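Local coordinates for protein glycosyl hydrolase (Rhizobium leguminosarum bv. trifolii, PDB 5NDX) that probably hydrolyses O-glycosidic bonds as a family 39 glycoside hydrolase, a bacterial counterpart of human alpha-L-iduronidase, at residues Y159-D171 and T203-D215. The protein carries 2 engineered substitutions. Numbering follows the deposited sequence.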
ATOM      1  N   TYR A 159      15.902 -16.739  20.448  1.00 56.65           N
ATOM      2  CA  TYR A 159      14.995 -16.481  19.322  1.00 58.29           C
ATOM      3  C   TYR A 159      13.977 -17.590  19.184  1.00 59.21           C
ATOM      4  O   TYR A 159      12.781 -17.344  19.102  1.00 58.30           O
ATOM      5  CB  TYR A 159      15.750 -16.319  17.984  1.00 56.31           C
ATOM      6  CG  TYR A 159      14.821 -15.813  16.885  1.00 55.75           C
ATOM      7  CD1 TYR A 159      14.461 -14.466  16.819  1.00 55.04           C
ATOM      8  CD2 TYR A 159      14.225 -16.687  15.975  1.00 54.80           C
ATOM      9  CE1 TYR A 159      13.566 -14.001  15.860  1.00 53.95           C
ATOM     10  CE2 TYR A 159      13.340 -16.218  15.006  1.00 54.38           C
ATOM     11  CZ  TYR A 159      13.015 -14.878  14.967  1.00 52.29           C
ATOM     12  OH  TYR A 159      12.150 -14.402  14.040  1.00 52.91           O
ATOM     13  N   THR A 160      14.477 -18.810  19.210  1.00 59.05           N
ATOM     14  CA  THR A 160      13.662 -19.988  19.049  1.00 58.89           C
ATOM     15  C   THR A 160      12.683 -20.187  20.233  1.00 57.20           C
ATOM     16  O   THR A 160      11.559 -20.660  20.055  1.00 56.80           O
ATOM     17  CB  THR A 160      14.615 -21.169  18.733  1.00 63.69           C
ATOM     18  OG1 THR A 160      14.040 -22.001  17.739  1.00 72.07           O
ATOM     19  CG2 THR A 160      15.005 -21.969  19.947  1.00 62.77           C
ATOM     20  N   ASN A 161      13.084 -19.787  21.440  1.00 57.44           N
ATOM     21  CA  ASN A 161      12.184 -19.793  22.617  1.00 57.55           C
ATOM     22  C   ASN A 161      11.123 -18.683  22.529  1.00 52.56           C
ATOM     23  O   ASN A 161       9.996 -18.848  22.974  1.00 51.76           O
ATOM     24  CB  ASN A 161      12.953 -19.504  23.917  1.00 59.79           C
ATOM     25  CG  ASN A 161      13.909 -20.604  24.334  1.00 62.04           C
ATOM     26  OD1 ASN A 161      13.829 -21.762  23.910  1.00 62.12           O
ATOM     27  ND2 ASN A 161      14.806 -20.231  25.216  1.00 61.03           N
ATOM     28  N   TYR A 162      11.571 -17.518  22.082  1.00 51.77           N
ATOM     29  CA  TYR A 162      10.690 -16.388  21.759  1.00 52.10           C
ATOM     30  C   TYR A 162       9.578 -16.798  20.771  1.00 48.69           C
ATOM     31  O   TYR A 162       8.396 -16.518  21.024  1.00 49.61           O
ATOM     32  CB  TYR A 162      11.532 -15.195  21.278  1.00 52.82           C
ATOM     33  CG  TYR A 162      10.772 -14.213  20.414  1.00 54.25           C
ATOM     34  CD1 TYR A 162       9.927 -13.242  20.979  1.00 54.70           C
ATOM     35  CD2 TYR A 162      10.891 -14.260  19.042  1.00 54.88           C
ATOM     36  CE1 TYR A 162       9.227 -12.352  20.179  1.00 54.62           C
ATOM     37  CE2 TYR A 162      10.199 -13.383  18.235  1.00 58.62           C
ATOM     38  CZ  TYR A 162       9.347 -12.451  18.810  1.00 57.27           C
ATOM     39  OH  TYR A 162       8.686 -11.610  17.971  1.00 56.10           O
ATOM     40  N   TYR A 163       9.947 -17.493  19.694  1.00 47.43           N
ATOM     41  CA  TYR A 163       8.967 -18.036  18.712  1.00 46.93           C
ATOM     42  C   TYR A 163       7.963 -18.972  19.403  1.00 48.82           C
ATOM     43  O   TYR A 163       6.730 -18.831  19.268  1.00 48.06           O
ATOM     44  CB  TYR A 163       9.671 -18.751  17.531  1.00 46.75           C
ATOM     45  CG  TYR A 163       8.702 -19.089  16.442  1.00 46.27           C
ATOM     46  CD1 TYR A 163       8.343 -18.128  15.492  1.00 46.47           C
ATOM     47  CD2 TYR A 163       8.039 -20.295  16.432  1.00 45.57           C
ATOM     48  CE1 TYR A 163       7.378 -18.382  14.540  1.00 45.75           C
ATOM     49  CE2 TYR A 163       7.082 -20.571  15.494  1.00 46.64           C
ATOM     50  CZ  TYR A 163       6.745 -19.603  14.534  1.00 47.03           C
ATOM     51  OH  TYR A 163       5.762 -19.845  13.596  1.00 44.10           O
ATOM     52  N   ASP A 164       8.497 -19.893  20.206  1.00 51.67           N
ATOM     53  CA  ASP A 164       7.687 -20.833  20.998  1.00 50.10           C
ATOM     54  C   ASP A 164       6.666 -20.133  21.852  1.00 46.14           C
ATOM     55  O   ASP A 164       5.541 -20.575  21.955  1.00 47.84           O
ATOM     56  CB  ASP A 164       8.582 -21.682  21.923  1.00 54.10           C
ATOM     57  CG  ASP A 164       9.480 -22.641  21.169  1.00 57.71           C
ATOM     58  OD1 ASP A 164       9.084 -23.092  20.085  1.00 60.32           O
ATOM     59  OD2 ASP A 164      10.587 -22.970  21.675  1.00 60.70           O
ATOM     60  N   ALA A 165       7.098 -19.046  22.477  1.00 46.02           N
ATOM     61  CA  ALA A 165       6.263 -18.255  23.388  1.00 46.17           C
ATOM     62  C   ALA A 165       5.168 -17.502  22.628  1.00 46.36           C
ATOM     63  O   ALA A 165       4.003 -17.455  23.081  1.00 45.50           O
ATOM     64  CB  ALA A 165       7.143 -17.273  24.152  1.00 45.69           C
ATOM     65  N   CYS A 166       5.548 -16.896  21.488  1.00 44.06           N
ATOM     66  CA  CYS A 166       4.545 -16.308  20.576  1.00 44.91           C
ATOM     67  C   CYS A 166       3.460 -17.317  20.214  1.00 44.04           C
ATOM     68  O   CYS A 166       2.291 -17.010  20.344  1.00 43.41           O
ATOM     69  CB  CYS A 166       5.191 -15.797  19.282  1.00 44.14           C
ATOM     70  SG  CYS A 166       6.254 -14.399  19.562  1.00 45.47           S
ATOM     71  N   VAL A 167       3.863 -18.510  19.764  1.00 45.53           N
ATOM     72  CA  VAL A 167       2.916 -19.536  19.315  1.00 46.23           C
ATOM     73  C   VAL A 167       2.068 -20.037  20.476  1.00 49.11           C
ATOM     74  O   VAL A 167       0.822 -20.175  20.338  1.00 47.29           O
ATOM     75  CB  VAL A 167       3.632 -20.720  18.622  1.00 48.42           C
ATOM     76  CG1 VAL A 167       2.752 -21.966  18.518  1.00 50.26           C
ATOM     77  CG2 VAL A 167       4.096 -20.308  17.233  1.00 49.86           C
ATOM     78  N   ALA A 168       2.713 -20.340  21.608  1.00 49.94           N
ATOM     79  CA  ALA A 168       1.912 -20.797  22.797  1.00 51.03           C
ATOM     80  C   ALA A 168       0.975 -19.672  23.259  1.00 49.41           C
ATOM     81  O   ALA A 168      -0.157 -19.928  23.676  1.00 48.69           O
ATOM     82  CB  ALA A 168       2.820 -21.220  23.937  1.00 52.45           C
ATOM     83  N   GLY A 169       1.452 -18.424  23.170  1.00 48.76           N
ATOM     84  CA  GLY A 169       0.628 -17.279  23.573  1.00 49.87           C
ATOM     85  C   GLY A 169      -0.649 -17.122  22.759  1.00 48.85           C
ATOM     86  O   GLY A 169      -1.732 -16.821  23.293  1.00 49.79           O
ATOM     87  N   LEU A 170      -0.528 -17.322  21.454  1.00 47.64           N
ATOM     88  CA  LEU A 170      -1.717 -17.270  20.588  1.00 47.27           C
ATOM     89  C   LEU A 170      -2.581 -18.520  20.826  1.00 48.42           C
ATOM     90  O   LEU A 170      -3.807 -18.418  20.833  1.00 44.48           O
ATOM     91  CB  LEU A 170      -1.333 -17.212  19.104  1.00 44.86           C
ATOM     92  CG  LEU A 170      -0.480 -16.008  18.669  1.00 44.74           C
ATOM     93  CD1 LEU A 170      -0.031 -16.156  17.227  1.00 45.43           C
ATOM     94  CD2 LEU A 170      -1.237 -14.712  18.850  1.00 44.04           C
ATOM     95  N   ASP A 171      -1.944 -19.686  20.908  1.00 49.84           N
ATOM     96  CA  ASP A 171      -2.687 -20.962  21.086  1.00 55.14           C
ATOM     97  C   ASP A 171      -3.551 -20.973  22.360  1.00 56.30           C
ATOM     98  O   ASP A 171      -4.630 -21.536  22.326  1.00 59.51           O
ATOM     99  CB  ASP A 171      -1.758 -22.194  21.053  1.00 55.01           C
ATOM    100  CG  ASP A 171      -1.287 -22.542  19.636  1.00 57.97           C
ATOM    101  OD1 ASP A 171      -1.647 -21.811  18.694  1.00 55.07           O
ATOM    102  OD2 ASP A 171      -0.558 -23.546  19.443  1.00 59.93           O
ATOM    103  N   THR A 203      11.646 -28.975  18.847  1.00 62.05           N
ATOM    104  CA  THR A 203      10.532 -29.120  19.794  1.00 61.54           C
ATOM    105  C   THR A 203      10.391 -27.863  20.647  1.00 56.53           C
ATOM    106  O   THR A 203      11.374 -27.229  21.023  1.00 53.11           O
ATOM    107  CB  THR A 203      10.712 -30.367  20.723  1.00 67.64           C
ATOM    108  OG1 THR A 203      11.936 -30.223  21.429  1.00 68.81           O
ATOM    109  CG2 THR A 203      10.774 -31.721  19.928  1.00 68.04           C
ATOM    110  N   SER A 204       9.153 -27.501  20.924  1.00 58.10           N
ATOM    111  CA  SER A 204       8.866 -26.280  21.663  1.00 59.70           C
ATOM    112  C   SER A 204       9.367 -26.422  23.088  1.00 64.25           C
ATOM    113  O   SER A 204       9.102 -27.424  23.728  1.00 64.52           O
ATOM    114  CB  SER A 204       7.362 -26.021  21.681  1.00 57.93           C
ATOM    115  OG  SER A 204       7.018 -25.128  22.729  1.00 55.89           O
ATOM    116  N   CYS A 205      10.028 -25.391  23.592  1.00 66.60           N
ATOM    117  CA  CYS A 205      10.458 -25.345  24.970  1.00 67.78           C
ATOM    118  C   CYS A 205       9.332 -25.141  25.979  1.00 68.94           C
ATOM    119  O   CYS A 205       9.623 -25.108  27.163  1.00 71.20           O
ATOM    120  CB  CYS A 205      11.481 -24.211  25.161  1.00 71.94           C
ATOM    121  SG  CYS A 205      10.796 -22.515  25.151  1.00 75.10           S
ATOM    122  N   LEU A 206       8.077 -24.968  25.550  1.00 69.61           N
ATOM    123  CA  LEU A 206       6.953 -24.715  26.476  1.00 71.60           C
ATOM    124  C   LEU A 206       5.942 -25.847  26.564  1.00 74.87           C
ATOM    125  O   LEU A 206       5.423 -26.139  27.641  1.00 77.81           O
ATOM    126  CB  LEU A 206       6.211 -23.446  26.083  1.00 71.08           C
ATOM    127  CG  LEU A 206       6.962 -22.150  26.354  1.00 72.00           C
ATOM    128  CD1 LEU A 206       6.298 -21.038  25.550  1.00 72.51           C
ATOM    129  CD2 LEU A 206       7.005 -21.793  27.835  1.00 72.70           C
ATOM    130  N   THR A 207       5.611 -26.429  25.417  1.00 75.32           N
ATOM    131  CA  THR A 207       5.030 -27.757  25.368  1.00 75.97           C
ATOM    132  C   THR A 207       6.321 -28.567  25.519  1.00 81.70           C
ATOM    133  O   THR A 207       7.341 -28.030  25.965  1.00 84.58           O
ATOM    134  CB  THR A 207       4.307 -28.037  24.020  1.00 75.01           C
ATOM    135  OG1 THR A 207       5.266 -28.257  22.973  1.00 72.72           O
ATOM    136  CG2 THR A 207       3.382 -26.867  23.607  1.00 72.33           C
ATOM    137  N   GLY A 208       6.339 -29.831  25.153  1.00 80.41           N
ATOM    138  CA  GLY A 208       7.653 -30.480  24.969  1.00 82.06           C
ATOM    139  C   GLY A 208       7.549 -31.453  23.841  1.00 83.87           C
ATOM    140  O   GLY A 208       8.283 -32.433  23.779  1.00 87.63           O
ATOM    141  N   ASP A 209       6.682 -31.110  22.907  1.00 84.89           N
ATOM    142  CA  ASP A 209       5.902 -32.083  22.195  1.00 86.64           C
ATOM    143  C   ASP A 209       5.774 -31.604  20.763  1.00 82.88           C
ATOM    144  O   ASP A 209       4.735 -31.104  20.351  1.00 78.75           O
ATOM    145  CB  ASP A 209       4.532 -32.188  22.877  1.00 90.48           C
ATOM    146  CG  ASP A 209       3.583 -33.121  22.153  1.00 96.84           C
ATOM    147  OD1 ASP A 209       4.054 -34.161  21.631  1.00103.55           O
ATOM    148  OD2 ASP A 209       2.371 -32.809  22.103  1.00 96.03           O
ATOM    149  N   GLY A 210       6.861 -31.745  20.019  1.00 78.30           N
ATOM    150  CA  GLY A 210       6.857 -31.388  18.618  1.00 75.22           C
ATOM    151  C   GLY A 210       7.112 -29.906  18.395  1.00 69.78           C
ATOM    152  O   GLY A 210       7.120 -29.101  19.343  1.00 63.52           O
ATOM    153  N   PRO A 211       7.344 -29.541  17.129  1.00 68.22           N
ATOM    154  CA  PRO A 211       7.741 -28.168  16.804  1.00 64.05           C
ATOM    155  C   PRO A 211       6.576 -27.189  16.916  1.00 57.99           C
ATOM    156  O   PRO A 211       5.433 -27.575  16.690  1.00 53.86           O
ATOM    157  CB  PRO A 211       8.229 -28.281  15.355  1.00 65.88           C
ATOM    158  CG  PRO A 211       7.441 -29.417  14.798  1.00 68.39           C
ATOM    159  CD  PRO A 211       7.184 -30.382  15.927  1.00 66.24           C
ATOM    160  N   PRO A 212       6.856 -25.922  17.272  1.00 56.89           N
ATOM    161  CA  PRO A 212       5.789 -24.914  17.188  1.00 53.85           C
ATOM    162  C   PRO A 212       5.308 -24.748  15.738  1.00 49.75           C
ATOM    163  O   PRO A 212       6.076 -24.961  14.795  1.00 48.48           O
ATOM    164  CB  PRO A 212       6.480 -23.644  17.677  1.00 54.48           C
ATOM    165  CG  PRO A 212       7.883 -23.831  17.245  1.00 55.89           C
ATOM    166  CD  PRO A 212       8.167 -25.287  17.507  1.00 57.52           C
ATOM    167  N   ARG A 213       4.028 -24.465  15.576  1.00 48.71           N
ATOM    168  CA  ARG A 213       3.446 -24.292  14.248  1.00 50.38           C
ATOM    169  C   ARG A 213       4.033 -23.054  13.540  1.00 48.83           C
ATOM    170  O   ARG A 213       4.528 -22.113  14.192  1.00 44.95           O
ATOM    171  CB  ARG A 213       1.932 -24.164  14.334  1.00 50.34           C
ATOM    172  CG  ARG A 213       1.429 -22.915  15.055  1.00 50.83           C
ATOM    173  CD  ARG A 213      -0.098 -22.881  15.004  1.00 50.59           C
ATOM    174  NE  ARG A 213      -0.616 -21.899  15.962  1.00 52.29           N
ATOM    175  CZ  ARG A 213      -0.955 -20.630  15.686  1.00 51.91           C
ATOM    176  NH1 ARG A 213      -0.866 -20.133  14.441  1.00 51.72           N
ATOM    177  NH2 ARG A 213      -1.411 -19.848  16.668  1.00 49.56           N
ATOM    178  N   ILE A 214       4.002 -23.102  12.216  1.00 48.58           N
ATOM    179  CA  ILE A 214       4.334 -21.952  11.381  1.00 47.01           C
ATOM    180  C   ILE A 214       3.369 -21.967  10.203  1.00 46.06           C
ATOM    181  O   ILE A 214       3.250 -22.966   9.491  1.00 46.60           O
ATOM    182  CB  ILE A 214       5.824 -21.925  10.971  1.00 47.03           C
ATOM    183  CG1 ILE A 214       6.130 -20.655  10.155  1.00 47.74           C
ATOM    184  CG2 ILE A 214       6.214 -23.165  10.183  1.00 47.33           C
ATOM    185  CD1 ILE A 214       7.617 -20.331  10.034  1.00 50.23           C
ATOM    186  N   ASP A 215       2.632 -20.872  10.044  1.00 43.74           N
ATOM    187  CA  ASP A 215       1.598 -20.777   9.028  1.00 43.46           C
ATOM    188  C   ASP A 215       2.101 -20.109   7.760  1.00 42.78           C
ATOM    189  O   ASP A 215       1.471 -20.240   6.745  1.00 43.12           O
ATOM    190  CB  ASP A 215       0.423 -20.021   9.586  1.00 45.59           C
ATOM    191  CG  ASP A 215      -0.217 -20.751  10.779  1.00 47.31           C
ATOM    192  OD1 ASP A 215      -0.552 -21.921  10.605  1.00 52.44           O
ATOM    193  OD2 ASP A 215      -0.345 -20.186  11.877  1.00 47.74           O
TER
HETATM  194  O   HOH W   1       5.363 -23.280  21.656  1.00 50.23           O
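The Y163 ring meets the loop with its edge: P212 CB and the carbonyl oxygen of R213 both lie in the ring plane. Its OH donates to R213 O (2.6 Å), in the carbonyl plane and on a lone pair, while I214 CB approaches the hydroxyl from a position oblique to the ring. The R213 guanidinium is likewise engaged at its edge. NE and NH2 grip D171 side-on, both on OD1 (2.9 and 2.8 Å), with carboxylate and guanidinium only 17° from coplanar, and NH1 bridges to D215. Replacing R213 by alanine would remove the guanidinium and is likely to leave both D171 and D215 without this shared partner, and a gap beside V167 CG1, where R213 CG packs. C205 N donates almost straight (177°) to D164 OD2 from above the carboxylate plane; with CG anti to the carbonyl carbon (chi1 -67°), the D164 carboxylate reaches the loop, OD1 lying against P212 CG. A water joins D164 O to S204 OG, which also accepts from L206 N in an ST turn. L206 CD1 packs against A165 CA and A168 CB. The contact clamps helix 155-171 to the loop linking helix 190-200 with strand 216-219 of the TIM barrel, M179 of strand 179-184 touching Y163 and V167.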